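Long-range contacts in effector protein B, substrate of the Dot/Icm secretion system (Legionella drancourtii, PDB 4JVS), which probably acts as a GTPase-activating protein on a small GTPase of the host's Rab family, the chain described here being its GAP domain: residues P24-E29 with V53-V58; V58-L63 with Q173-Q178; Q168-Q173 with K197-F202. All blocks are in the same frame, centred on the assembly; numbering follows the deposited sequence.

Interaction 1: P24-E29 with V53-V58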
loop_
_atom_site.group_PDB
_atom_site.type_symbol
_atom_site.label_atom_id
_atom_site.label_comp_id
_atom_site.label_asym_id
_atom_site.label_seq_id
_atom_site.Cartn_x
_atom_site.Cartn_y
_atom_site.Cartn_z
ATOM N N PRO A 24 4.158 -14.824 -27.229
ATOM C CA PRO A 24 4.985 -13.655 -27.528
ATOM C C PRO A 24 5.883 -13.282 -26.359
ATOM O O PRO A 24 5.550 -13.597 -25.219
ATOM C CB PRO A 24 3.952 -12.557 -27.765
ATOM C CG PRO A 24 2.764 -12.995 -27.043
ATOM C CD PRO A 24 2.734 -14.476 -27.127
ATOM N N LEU A 25 6.996 -12.611 -26.648
ATOM C CA LEU A 25 7.984 -12.244 -25.640
ATOM C C LEU A 25 7.880 -10.770 -25.275
ATOM O O LEU A 25 8.134 -9.898 -26.107
ATOM C CB LEU A 25 9.388 -12.520 -26.179
ATOM C CG LEU A 25 10.613 -12.247 -25.307
ATOM C CD1 LEU A 25 10.871 -13.406 -24.374
ATOM C CD2 LEU A 25 11.803 -12.025 -26.192
ATOM N N LEU A 26 7.508 -10.485 -24.036
ATOM C CA LEU A 26 7.462 -9.105 -23.580
ATOM C C LEU A 26 8.873 -8.561 -23.443
ATOM O O LEU A 26 9.700 -9.131 -22.729
ATOM C CB LEU A 26 6.739 -8.998 -22.244
ATOM C CG LEU A 26 5.344 -9.602 -22.199
ATOM C CD1 LEU A 26 4.772 -9.397 -20.822
ATOM C CD2 LEU A 26 4.446 -9.000 -23.276
ATOM N N GLN A 27 9.138 -7.456 -24.130
ATOM C CA GLN A 27 10.453 -6.831 -24.101
ATOM C C GLN A 27 10.386 -5.363 -23.704
ATOM O O GLN A 27 9.405 -4.675 -24.007
ATOM C CB GLN A 27 11.147 -6.974 -25.457
ATOM C CG GLN A 27 12.011 -8.220 -25.572
ATOM C CD GLN A 27 12.852 -8.223 -26.828
ATOM O OE1 GLN A 27 12.322 -8.140 -27.943
ATOM N NE2 GLN A 27 14.170 -8.313 -26.660
ATOM N N MET A 28 11.424 -4.864 -23.060
ATOM C CA MET A 28 11.417 -3.496 -22.607
ATOM C C MET A 28 12.291 -2.615 -23.440
ATOM O O MET A 28 13.430 -2.894 -23.686
ATOM C CB MET A 28 11.820 -3.411 -21.175
ATOM C CG MET A 28 10.863 -4.112 -20.266
ATOM S SD MET A 28 11.066 -3.533 -18.614
ATOM C CE MET A 28 11.122 -1.778 -18.840
ATOM N N GLU A 29 11.693 -1.528 -23.873
ATOM C CA GLU A 29 12.131 -0.756 -24.998
ATOM C C GLU A 29 13.301 0.168 -24.770
ATOM O O GLU A 29 13.705 0.437 -23.653
ATOM C CB GLU A 29 10.967 -0.002 -25.617
ATOM C CG GLU A 29 9.610 -0.357 -25.056
ATOM C CD GLU A 29 8.578 -0.540 -26.134
ATOM O OE1 GLU A 29 8.004 0.447 -26.592
ATOM O OE2 GLU A 29 8.349 -1.682 -26.526
ATOM N N VAL A 53 2.436 -16.355 -22.285
ATOM C CA VAL A 53 3.322 -15.197 -22.471
ATOM C C VAL A 53 4.686 -15.416 -21.800
ATOM O O VAL A 53 4.771 -16.085 -20.778
ATOM C CB VAL A 53 2.657 -13.896 -21.933
ATOM C CG1 VAL A 53 2.362 -14.013 -20.438
ATOM C CG2 VAL A 53 3.514 -12.668 -22.226
ATOM N N ARG A 54 5.747 -14.853 -22.371
ATOM C CA ARG A 54 7.096 -15.008 -21.826
ATOM C C ARG A 54 7.621 -13.734 -21.147
ATOM O O ARG A 54 8.110 -12.811 -21.810
ATOM C CB ARG A 54 8.076 -15.465 -22.915
ATOM C CG ARG A 54 7.498 -16.493 -23.879
ATOM C CD ARG A 54 8.575 -17.262 -24.625
ATOM N NE ARG A 54 9.532 -16.413 -25.339
ATOM C CZ ARG A 54 9.424 -16.063 -26.619
ATOM N NH1 ARG A 54 8.386 -16.467 -27.332
ATOM N NH2 ARG A 54 10.354 -15.311 -27.190
ATOM N N THR A 55 7.544 -13.713 -19.817
ATOM C CA THR A 55 7.938 -12.555 -19.031
ATOM C C THR A 55 9.355 -12.686 -18.504
ATOM O O THR A 55 9.751 -11.974 -17.579
ATOM C CB THR A 55 7.019 -12.395 -17.824
ATOM O OG1 THR A 55 7.141 -13.547 -16.983
ATOM C CG2 THR A 55 5.577 -12.257 -18.268
ATOM N N GLU A 56 10.116 -13.600 -19.096
ATOM C CA GLU A 56 11.471 -13.914 -18.639
ATOM C C GLU A 56 12.437 -12.735 -18.808
ATOM O O GLU A 56 13.324 -12.525 -17.984
ATOM C CB GLU A 56 12.009 -15.146 -19.385
ATOM C CG GLU A 56 10.935 -15.963 -20.142
ATOM C CD GLU A 56 9.971 -16.709 -19.212
ATOM O OE1 GLU A 56 8.803 -16.932 -19.609
ATOM O OE2 GLU A 56 10.381 -17.076 -18.086
ATOM N N GLU A 57 12.260 -11.962 -19.874
ATOM C CA GLU A 57 13.180 -10.867 -20.172
ATOM C C GLU A 57 12.710 -9.517 -19.625
ATOM O O GLU A 57 13.302 -8.468 -19.921
ATOM C CB GLU A 57 13.469 -10.802 -21.673
ATOM C CG GLU A 57 14.046 -12.105 -22.202
ATOM C CD GLU A 57 14.763 -11.951 -23.529
ATOM O OE1 GLU A 57 14.981 -12.990 -24.196
ATOM O OE2 GLU A 57 15.109 -10.800 -23.894
ATOM N N VAL A 58 11.657 -9.558 -18.811
ATOM C CA VAL A 58 11.138 -8.365 -18.159
ATOM C C VAL A 58 11.905 -8.100 -16.855
ATOM O O VAL A 58 11.969 -8.954 -15.975
ATOM C CB VAL A 58 9.604 -8.481 -17.899
ATOM C CG1 VAL A 58 9.065 -7.250 -17.184
ATOM C CG2 VAL A 58 8.859 -8.680 -19.204
#
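Leu25 and Arg54 bring two irregular loop segments together in register, with their CA atoms 4.8 Å apart. Arg54 uses both its backbone polar groups toward 24-29: its N-H is given to Pro24 O at 3.1 Å along a nearly straight path (165°), and its own carbonyl oxygen accepts a longer, more bent bond from Leu26 N at 3.3 Å. Beyond this pair 53-58 turns away through a type I beta turn, Thr55 to Val58, closed by a weak bond from Val58 N to Thr55 O.

Apolar contacts lie on the buried side. Leu26, with CG beside its backbone N (chi1 -54°), crosses Val53 at about a right angle and sets CG 3.6 Å from Val53 CG2, while its CD1 reaches Thr55 CG2. The turn returns the chain to the same leucine, where Val58 CG2 comes within 3.7 Å of Leu26 CB. Trp41 of helix 34-45 and Leu174 of helix 156-177 also pack on Leu26, so the loops are seated on helices.

Polar and charged ends gather on the outer side, with Leu25 among them. The Arg54 chain bends at chi3, and the guanidinium carries Leu25 over one face, with Leu25 CA 4.1 Å above its centre. Leu25 CD1 lies 3.4 Å from Arg54 NE, the two side chains crossing nearly perpendicularly. Gln27 and Glu57 run side by side, the amide and carboxylate planes almost at right angles (88°).

Two bonds that both use Arg54, one by its N-H and one by its C=O, are the signature of a parallel beta bridge. Here it stays single and joins the loops that enter and leave helix 34-45, tying off that helical excursion in the N-terminal GAP subdomain.

Interaction 2: V58-L63 with Q173-Q178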
loop_
_atom_site.group_PDB
_atom_site.type_symbol
_atom_site.label_atom_id
_atom_site.label_comp_id
_atom_site.label_asym_id
_atom_site.label_seq_id
_atom_site.Cartn_x
_atom_site.Cartn_y
_atom_site.Cartn_z
ATOM N N VAL A 58 11.657 -9.558 -18.811
ATOM C CA VAL A 58 11.138 -8.365 -18.159
ATOM C C VAL A 58 11.905 -8.100 -16.855
ATOM O O VAL A 58 11.969 -8.954 -15.975
ATOM C CB VAL A 58 9.604 -8.481 -17.899
ATOM C CG1 VAL A 58 9.065 -7.250 -17.184
ATOM C CG2 VAL A 58 8.859 -8.680 -19.204
ATOM N N ASN A 59 12.502 -6.919 -16.751
ATOM C CA ASN A 59 13.143 -6.495 -15.518
ATOM C C ASN A 59 12.185 -5.657 -14.683
ATOM O O ASN A 59 11.950 -4.485 -14.981
ATOM C CB ASN A 59 14.408 -5.697 -15.825
ATOM C CG ASN A 59 15.159 -5.274 -14.573
ATOM O OD1 ASN A 59 14.585 -5.104 -13.500
ATOM N ND2 ASN A 59 16.458 -5.081 -14.714
ATOM N N PHE A 60 11.669 -6.253 -13.614
ATOM C CA PHE A 60 10.632 -5.615 -12.819
ATOM C C PHE A 60 11.059 -4.301 -12.161
ATOM O O PHE A 60 10.263 -3.359 -12.097
ATOM C CB PHE A 60 10.014 -6.604 -11.834
ATOM C CG PHE A 60 9.133 -7.615 -12.496
ATOM C CD1 PHE A 60 7.874 -7.265 -12.938
ATOM C CD2 PHE A 60 9.570 -8.900 -12.713
ATOM C CE1 PHE A 60 7.061 -8.195 -13.568
ATOM C CE2 PHE A 60 8.767 -9.825 -13.339
ATOM C CZ PHE A 60 7.516 -9.472 -13.772
ATOM N N GLY A 61 12.311 -4.228 -11.717
ATOM C CA GLY A 61 12.901 -2.977 -11.262
ATOM C C GLY A 61 12.889 -1.875 -12.318
ATOM O O GLY A 61 12.554 -0.721 -12.023
ATOM N N GLN A 62 13.240 -2.212 -13.557
ATOM C CA GLN A 62 13.184 -1.224 -14.636
ATOM C C GLN A 62 11.738 -0.896 -15.022
ATOM O O GLN A 62 11.434 0.226 -15.416
ATOM C CB GLN A 62 13.970 -1.688 -15.871
ATOM C CG GLN A 62 15.402 -2.161 -15.590
ATOM C CD GLN A 62 16.355 -1.047 -15.173
ATOM O OE1 GLN A 62 16.555 -0.072 -15.908
ATOM N NE2 GLN A 62 16.965 -1.198 -13.995
ATOM N N LEU A 63 10.846 -1.878 -14.916
ATOM C CA LEU A 63 9.453 -1.643 -15.240
ATOM C C LEU A 63 8.887 -0.655 -14.234
ATOM O O LEU A 63 8.115 0.235 -14.596
ATOM C CB LEU A 63 8.659 -2.943 -15.200
ATOM C CG LEU A 63 7.597 -3.151 -16.288
ATOM C CD1 LEU A 63 6.580 -4.194 -15.861
ATOM C CD2 LEU A 63 6.918 -1.863 -16.624
ATOM N N GLN A 173 0.367 -8.313 -12.229
ATOM C CA GLN A 173 -0.002 -9.496 -12.990
ATOM C C GLN A 173 1.217 -10.122 -13.663
ATOM O O GLN A 173 1.325 -11.348 -13.720
ATOM C CB GLN A 173 -1.106 -9.178 -14.000
ATOM C CG GLN A 173 -2.376 -8.631 -13.363
ATOM C CD GLN A 173 -2.989 -9.573 -12.339
ATOM O OE1 GLN A 173 -2.823 -10.792 -12.420
ATOM N NE2 GLN A 173 -3.703 -9.009 -11.370
ATOM N N LEU A 174 2.139 -9.289 -14.145
ATOM C CA LEU A 174 3.374 -9.792 -14.751
ATOM C C LEU A 174 4.265 -10.524 -13.740
ATOM O O LEU A 174 4.809 -11.583 -14.044
ATOM C CB LEU A 174 4.160 -8.667 -15.433
ATOM C CG LEU A 174 3.494 -7.985 -16.633
ATOM C CD1 LEU A 174 4.437 -6.962 -17.265
ATOM C CD2 LEU A 174 3.009 -9.000 -17.662
ATOM N N ARG A 175 4.408 -9.952 -12.545
ATOM C CA ARG A 175 5.193 -10.565 -11.472
ATOM C C ARG A 175 4.555 -11.883 -11.046
ATOM O O ARG A 175 5.257 -12.844 -10.719
ATOM C CB ARG A 175 5.311 -9.611 -10.273
ATOM C CG ARG A 175 6.645 -9.670 -9.526
ATOM C CD ARG A 175 6.479 -9.933 -8.011
ATOM N NE ARG A 175 5.559 -8.995 -7.362
ATOM C CZ ARG A 175 4.531 -9.352 -6.588
ATOM N NH1 ARG A 175 4.278 -10.641 -6.351
ATOM N NH2 ARG A 175 3.748 -8.418 -6.048
ATOM N N LEU A 176 3.220 -11.921 -11.051
ATOM C CA LEU A 176 2.478 -13.147 -10.751
ATOM C C LEU A 176 2.733 -14.244 -11.792
ATOM O O LEU A 176 3.065 -15.373 -11.447
ATOM C CB LEU A 176 0.971 -12.865 -10.627
ATOM C CG LEU A 176 0.495 -12.236 -9.312
ATOM C CD1 LEU A 176 -0.979 -11.923 -9.341
ATOM C CD2 LEU A 176 0.802 -13.145 -8.146
ATOM N N ILE A 177 2.567 -13.891 -13.039
ATOM C CA ILE A 177 2.770 -14.786 -14.139
ATOM C C ILE A 177 4.187 -15.229 -14.183
ATOM O O ILE A 177 4.461 -16.339 -14.485
ATOM C CB ILE A 177 2.394 -14.129 -15.447
ATOM C CG1 ILE A 177 0.919 -14.357 -15.708
ATOM C CG2 ILE A 177 3.194 -14.725 -16.560
ATOM C CD1 ILE A 177 0.266 -13.277 -16.508
ATOM N N GLN A 178 5.088 -14.347 -13.840
ATOM C CA GLN A 178 6.493 -14.635 -13.826
ATOM C C GLN A 178 6.828 -15.674 -12.809
ATOM O O GLN A 178 7.921 -16.156 -12.793
ATOM C CB GLN A 178 7.302 -13.389 -13.549
ATOM C CG GLN A 178 8.712 -13.650 -13.079
ATOM C CD GLN A 178 9.665 -13.786 -14.214
ATOM O OE1 GLN A 178 9.580 -14.719 -14.982
ATOM N NE2 GLN A 178 10.573 -12.856 -14.332
#
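The Phe60 ring is sandwiched, with Arg175 CG on one face and Val58 CG1 on the other. The Arg175 methylene stands 4.1 Å from the ring centroid and only 2° off the normal, a CH-pi contact; Val58 CG1, from the ring's own segment, is displaced toward the rim at 4.2 Å above the plane. At the edge, Leu174 CB lies in the ring plane 3.5 Å from Phe60 CE1. Gln178 NE2 approaches another part of the rim, 3.7 Å from Phe60 CE2, its amide turned 65° to the ring.

Phe60 is the first residue of helix 60-80, and Asn59 before it is the N-cap: its OD1 accepts from Gln62 N at 3.2 Å, the donor standing well above the plane of the side-chain carbonyl. Through Phe60 and Leu63 the first turn of helix 60-80 packs on the C-terminal part of helix 156-177 within the N-terminal GAP subdomain.

Bends at chi2 and chi3 carry the Arg175 chain away from Phe60, and outside the two segments its NH1 meets an acidic side chain of the partner protein's chain in a salt bridge. The bound aluminum fluoride is about 11 Å from the Arg175 side chain. Leu133 of a loop touches both Phe60 and Arg175. Deeper in, Leu63 and Leu174 cross at about a right angle, their CD1 atoms 3.8 Å apart.

Interaction 3: Q168-Q173 with K197-F202; sequences QNIILQ and KALDDF
Ile170 reaches across from helix 156-177 to Ala198, Leu199 and Phe202 of helix 193-214. Its CB forks into two branches. CG1, held beside the backbone N (chi1 -64°), runs over the Ala198 backbone, 3.6 Å from Ala198 O and 4.0 Å from Ala198 CB. CG2, the shorter branch, meets Leu199 CD2 at 3.6 Å. An extended chi2 of 178° then carries CD1 onward to Phe202 CB, also 3.6 Å away, while the same methyl stays 3.8 Å from Leu199 CD2. Ile170 crosses both the Leu199 and the Phe202 side chains at about a right angle.

Segments 168-173 and 197-202 run nearly antiparallel, 166° between their directions, with the segment axes 8.8 Å apart at closest. The small Ala198 side chain, directed at the facing helix, sits where the backbones are nearest. Phe34 and Ile38 of helix 34-45 also pack on Ile170, and the Phe202 ring meets Phe34 edge-to-face, so a third helix joins the pair in this helical subdomain.

On the flank, the amides of Asn169 and Gln173 pair within one helix: Gln173 NE2 donates to OD1 of Asn169, one turn earlier, at 2.9 Å, with the acceptor near the Gln173 amide plane. With no hydrogen bond crossing between the segments, their mutual hold rests on methyl and methylene groups fitted around a small residue, and depends on shape and burial more than on direction.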
loop_
_atom_site.group_PDB
_atom_site.type_symbol
_atom_site.label_atom_id
_atom_site.label_comp_id
_atom_site.label_asym_id
_atom_site.label_seq_id
_atom_site.Cartn_x
_atom_site.Cartn_y
_atom_site.Cartn_z
ATOM N N GLN A 168 -0.014 -0.150 -11.676
ATOM C CA GLN A 168 0.508 -1.035 -10.643
ATOM C C GLN A 168 0.092 -2.471 -10.918
ATOM O O GLN A 168 0.877 -3.407 -10.778
ATOM C CB GLN A 168 -0.010 -0.610 -9.274
ATOM C CG GLN A 168 0.487 0.758 -8.815
ATOM C CD GLN A 168 0.160 1.044 -7.357
ATOM O OE1 GLN A 168 -1.005 1.007 -6.941
ATOM N NE2 GLN A 168 1.190 1.325 -6.574
ATOM N N ASN A 169 -1.153 -2.638 -11.331
ATOM C CA ASN A 169 -1.712 -3.954 -11.545
ATOM C C ASN A 169 -1.059 -4.673 -12.727
ATOM O O ASN A 169 -0.919 -5.898 -12.710
ATOM C CB ASN A 169 -3.225 -3.836 -11.717
ATOM C CG ASN A 169 -3.938 -5.164 -11.609
ATOM O OD1 ASN A 169 -3.396 -6.141 -11.091
ATOM N ND2 ASN A 169 -5.172 -5.207 -12.102
ATOM N N ILE A 170 -0.662 -3.916 -13.749
ATOM C CA ILE A 170 0.048 -4.484 -14.890
ATOM C C ILE A 170 1.333 -5.158 -14.398
ATOM O O ILE A 170 1.636 -6.299 -14.740
ATOM C CB ILE A 170 0.417 -3.401 -15.927
ATOM C CG1 ILE A 170 -0.839 -2.771 -16.531
ATOM C CG2 ILE A 170 1.310 -3.973 -17.021
ATOM C CD1 ILE A 170 -0.542 -1.667 -17.529
ATOM N N ILE A 171 2.073 -4.434 -13.573
ATOM C CA ILE A 171 3.301 -4.938 -12.987
ATOM C C ILE A 171 3.013 -6.118 -12.073
ATOM O O ILE A 171 3.766 -7.083 -12.064
ATOM C CB ILE A 171 4.015 -3.821 -12.201
ATOM C CG1 ILE A 171 4.370 -2.671 -13.157
ATOM C CG2 ILE A 171 5.223 -4.376 -11.467
ATOM C CD1 ILE A 171 5.238 -1.598 -12.571
ATOM N N LEU A 172 1.910 -6.041 -11.328
ATOM C CA LEU A 172 1.469 -7.116 -10.435
ATOM C C LEU A 172 1.211 -8.406 -11.206
ATOM O O LEU A 172 1.745 -9.472 -10.870
ATOM C CB LEU A 172 0.178 -6.712 -9.718
ATOM C CG LEU A 172 -0.178 -7.279 -8.334
ATOM C CD1 LEU A 172 -1.665 -7.168 -8.069
ATOM C CD2 LEU A 172 0.274 -8.703 -8.121
ATOM N N GLN A 173 0.367 -8.313 -12.229
ATOM C CA GLN A 173 -0.002 -9.496 -12.990
ATOM C C GLN A 173 1.217 -10.122 -13.663
ATOM O O GLN A 173 1.325 -11.348 -13.720
ATOM C CB GLN A 173 -1.106 -9.178 -14.000
ATOM C CG GLN A 173 -2.376 -8.631 -13.363
ATOM C CD GLN A 173 -2.989 -9.573 -12.339
ATOM O OE1 GLN A 173 -2.823 -10.792 -12.420
ATOM N NE2 GLN A 173 -3.703 -9.009 -11.370
ATOM N N LYS A 197 -6.630 -7.593 -19.606
ATOM C CA LYS A 197 -7.489 -6.576 -19.058
ATOM C C LYS A 197 -6.767 -5.450 -18.364
ATOM O O LYS A 197 -7.169 -4.321 -18.433
ATOM C CB LYS A 197 -8.509 -7.196 -18.148
ATOM C CG LYS A 197 -9.722 -6.341 -17.989
ATOM C CD LYS A 197 -10.513 -6.713 -16.775
ATOM C CE LYS A 197 -11.724 -5.825 -16.653
ATOM N NZ LYS A 197 -11.367 -4.476 -16.178
ATOM N N ALA A 198 -5.714 -5.773 -17.656
ATOM C CA ALA A 198 -4.955 -4.775 -16.964
ATOM C C ALA A 198 -4.361 -3.837 -17.950
ATOM O O ALA A 198 -4.266 -2.676 -17.722
ATOM C CB ALA A 198 -3.871 -5.419 -16.139
ATOM N N LEU A 199 -3.918 -4.363 -19.055
ATOM C CA LEU A 199 -3.347 -3.521 -20.090
ATOM C C LEU A 199 -4.408 -2.601 -20.690
ATOM O O LEU A 199 -4.176 -1.394 -20.835
ATOM C CB LEU A 199 -2.693 -4.376 -21.178
ATOM C CG LEU A 199 -1.535 -5.245 -20.701
ATOM C CD1 LEU A 199 -0.991 -6.088 -21.825
ATOM C CD2 LEU A 199 -0.455 -4.367 -20.130
ATOM N N ASP A 200 -5.569 -3.166 -21.026
ATOM C CA ASP A 200 -6.657 -2.391 -21.634
ATOM C C ASP A 200 -7.264 -1.380 -20.648
ATOM O O ASP A 200 -7.620 -0.268 -21.035
ATOM C CB ASP A 200 -7.741 -3.308 -22.222
ATOM C CG ASP A 200 -7.215 -4.205 -23.351
ATOM O OD1 ASP A 200 -6.314 -3.757 -24.104
ATOM O OD2 ASP A 200 -7.702 -5.356 -23.485
ATOM N N ASP A 201 -7.373 -1.759 -19.376
ATOM C CA ASP A 201 -7.833 -0.832 -18.347
ATOM C C ASP A 201 -6.881 0.354 -18.195
ATOM O O ASP A 201 -7.316 1.472 -17.910
ATOM C CB ASP A 201 -8.006 -1.544 -17.004
ATOM C CG ASP A 201 -9.253 -2.413 -16.959
ATOM O OD1 ASP A 201 -9.718 -2.853 -18.039
ATOM O OD2 ASP A 201 -9.773 -2.656 -15.844
ATOM N N PHE A 202 -5.583 0.112 -18.380
ATOM C CA PHE A 202 -4.614 1.204 -18.326
ATOM C C PHE A 202 -4.841 2.229 -19.447
ATOM O O PHE A 202 -4.982 3.427 -19.184
ATOM C CB PHE A 202 -3.176 0.688 -18.366
ATOM C CG PHE A 202 -2.157 1.774 -18.198
ATOM C CD1 PHE A 202 -1.886 2.299 -16.940
ATOM C CD2 PHE A 202 -1.494 2.295 -19.293
ATOM C CE1 PHE A 202 -0.954 3.314 -16.781
ATOM C CE2 PHE A 202 -0.563 3.310 -19.143
ATOM C CZ PHE A 202 -0.294 3.821 -17.886
#

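How the interactions relate
From loop to helix core, the three contacts change chemistry with depth. Interactions 1 and 2 are partly buried and adjoin, sharing Val58 and touching through Leu26 and Leu174; interaction 3 is buried and meets interaction 2 where Leu63 packs on Ile171. Helix 156-177 belongs to both interactions 2 and 3, which also share Gln173, with helix 60-80 and helix 193-214 as its respective partners. Only interaction 1 has hydrogen bonds between its segments, as suits loops lacking helical bonding of their own. Interaction 2 combines an aromatic ring with an arginine that also serves the interface with the partner protein, whereas interaction 3 joins its helices through aliphatic groups.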